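Local coordinates for protein ubiquitin conjugating enzyme (Plasmodium yoelii, PDB 2PWQ) that probably acts as an E2 ubiquitin-conjugating enzyme, carrying ubiquitin as a thioester on a cysteine and passing it on to a target, at residues L74-P79 against L120-A125. Residues are numbered along the deposited sequence; the frame is centred on the assembly and turned at random.
Sequences LAITIP and LTIRTA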
loop_
_atom_site.group_PDB
_atom_site.type_symbol
_atom_site.label_atom_id
_atom_site.label_comp_id
_atom_site.label_asym_id
_atom_site.label_seq_id
_atom_site.Cartn_x
_atom_site.Cartn_y
_atom_site.Cartn_z
ATOM N N LEU A 74 1.859 5.571 1.748
ATOM C CA LEU A 74 2.208 4.440 2.609
ATOM C C LEU A 74 3.651 4.594 3.117
ATOM O O LEU A 74 4.442 5.315 2.530
ATOM C CB LEU A 74 2.024 3.070 1.872
ATOM C CG LEU A 74 0.664 2.711 1.234
ATOM C CD1 LEU A 74 0.532 3.243 -0.230
ATOM C CD2 LEU A 74 0.394 1.212 1.279
ATOM N N ALA A 75 3.984 3.884 4.193
ATOM C CA ALA A 75 5.326 3.857 4.766
ATOM C C ALA A 75 5.881 2.493 4.496
ATOM O O ALA A 75 5.269 1.521 4.875
ATOM C CB ALA A 75 5.276 4.120 6.330
ATOM N N ILE A 76 7.041 2.433 3.860
ATOM C CA ILE A 76 7.672 1.167 3.446
ATOM C C ILE A 76 9.021 0.971 4.173
ATOM O O ILE A 76 9.999 1.658 3.883
ATOM C CB ILE A 76 7.876 1.149 1.921
ATOM C CG1 ILE A 76 6.549 1.460 1.206
ATOM C CG2 ILE A 76 8.513 -0.211 1.450
ATOM C CD1 ILE A 76 6.701 1.828 -0.252
ATOM N N THR A 77 9.093 0.067 5.141
ATOM C CA THR A 77 10.389 -0.167 5.756
ATOM C C THR A 77 11.009 -1.455 5.223
ATOM O O THR A 77 10.428 -2.564 5.357
ATOM C CB THR A 77 10.385 -0.097 7.309
ATOM O OG1 THR A 77 10.125 -1.377 7.848
ATOM C CG2 THR A 77 9.345 0.856 7.844
ATOM N N ILE A 78 12.166 -1.309 4.575
ATOM C CA ILE A 78 12.801 -2.412 3.833
ATOM C C ILE A 78 13.862 -3.025 4.715
ATOM O O ILE A 78 14.694 -2.285 5.254
ATOM C CB ILE A 78 13.424 -1.891 2.540
ATOM C CG1 ILE A 78 12.348 -1.220 1.705
ATOM C CG2 ILE A 78 14.147 -3.012 1.766
ATOM C CD1 ILE A 78 12.852 -0.245 0.738
ATOM N N PRO A 79 13.844 -4.369 4.894
ATOM C CA PRO A 79 14.817 -4.981 5.811
ATOM C C PRO A 79 16.233 -4.970 5.251
ATOM O O PRO A 79 16.399 -4.859 4.030
ATOM C CB PRO A 79 14.299 -6.428 5.955
ATOM C CG PRO A 79 13.590 -6.691 4.707
ATOM C CD PRO A 79 12.951 -5.389 4.297
ATOM N N LEU A 120 10.044 -11.170 -6.187
ATOM C CA LEU A 120 9.046 -10.142 -5.918
ATOM C C LEU A 120 9.711 -8.741 -5.830
ATOM O O LEU A 120 10.931 -8.624 -5.675
ATOM C CB LEU A 120 8.249 -10.541 -4.664
ATOM C CG LEU A 120 7.138 -11.574 -4.964
ATOM C CD1 LEU A 120 6.523 -12.147 -3.718
ATOM C CD2 LEU A 120 6.052 -10.949 -5.851
ATOM N N THR A 121 8.916 -7.692 -6.002
ATOM C CA THR A 121 9.397 -6.329 -5.923
ATOM C C THR A 121 8.402 -5.479 -5.123
ATOM O O THR A 121 7.198 -5.785 -5.004
ATOM C CB THR A 121 9.546 -5.658 -7.300
ATOM O OG1 THR A 121 8.248 -5.444 -7.847
ATOM C CG2 THR A 121 10.370 -6.547 -8.298
ATOM N N ILE A 122 8.921 -4.363 -4.629
ATOM C CA ILE A 122 8.083 -3.436 -3.904
ATOM C C ILE A 122 6.919 -2.914 -4.764
ATOM O O ILE A 122 5.808 -2.937 -4.322
ATOM C CB ILE A 122 8.964 -2.330 -3.279
ATOM C CG1 ILE A 122 9.799 -2.963 -2.171
ATOM C CG2 ILE A 122 8.093 -1.228 -2.700
ATOM C CD1 ILE A 122 10.984 -2.194 -1.766
ATOM N N ARG A 123 7.143 -2.482 -5.993
ATOM C CA ARG A 123 6.030 -2.088 -6.864
ATOM C C ARG A 123 4.969 -3.201 -6.974
ATOM O O ARG A 123 3.751 -2.942 -7.040
ATOM C CB ARG A 123 6.517 -1.736 -8.269
ATOM C CG ARG A 123 5.505 -0.888 -9.016
ATOM C CD ARG A 123 5.958 -0.417 -10.356
ATOM N NE ARG A 123 4.941 0.465 -10.931
ATOM C CZ ARG A 123 3.801 0.061 -11.489
ATOM N NH1 ARG A 123 3.505 -1.227 -11.616
ATOM N NH2 ARG A 123 2.970 0.951 -11.975
ATOM N N THR A 124 5.405 -4.447 -7.021
ATOM C CA THR A 124 4.383 -5.484 -7.132
ATOM C C THR A 124 3.642 -5.652 -5.764
ATOM O O THR A 124 2.428 -5.884 -5.743
ATOM C CB THR A 124 4.847 -6.794 -7.910
ATOM O OG1 THR A 124 5.878 -7.481 -7.199
ATOM C CG2 THR A 124 5.383 -6.430 -9.332
ATOM N N ALA A 125 4.343 -5.483 -4.645
ATOM C CA ALA A 125 3.672 -5.459 -3.316
ATOM C C ALA A 125 2.622 -4.361 -3.269
ATOM O O ALA A 125 1.512 -4.562 -2.777
ATOM C CB ALA A 125 4.677 -5.293 -2.166
#
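In the hydrophobic core of the E2 (UBC) fold, the first turn of helix 122-134 rests on one face of the antiparallel sheet, where I122 meets I76 near the end of strand 71-77 and I78 just beyond it. All three isoleucines are buried, and their contacts are purely apolar. The two branches of I122 divide the work. Its CG2 approaches CD1 of I76 at 4.2 Å, a loose touch. CD1, at the end of the longer branch, lies closer to its partner, 3.7 Å from CD1 of I78, and also touches CG1 of the same residue. Rotation about the CA-CB bond of I122 directs the two branches: CG1 lies beside the backbone N (chi1 -69°), anti to the carbonyl carbon, and CG2 is anti to the N, so that each branch reaches a different isoleucine. I122 crosses both isoleucines at a slant, and the backbones stay well apart, with 8.7 Å between CA of I76 and CA of I122. W55 on the adjoining strand 54-60 touches both I78 and I122, while L28 of helix 23-37 packs on I78.

Polar groups of T121 and T124 hold the start of the helix. T121 is the N-cap, its OG1 accepting from N of T124 at 3.1 Å with an N-H...O angle of 153°. OG1 of T124 donates to O of T121 at 3.1 Å from a position 23° off the carbonyl plane, and that oxygen also accepts from N of A125. The backbone N of I122 donates a hydrogen bond to the carboxylate OE1 of E31, tying this first turn to helix 23-37. Packing of this helix on the four-stranded antiparallel meander is characteristic of the ubiquitin-conjugating enzyme fold.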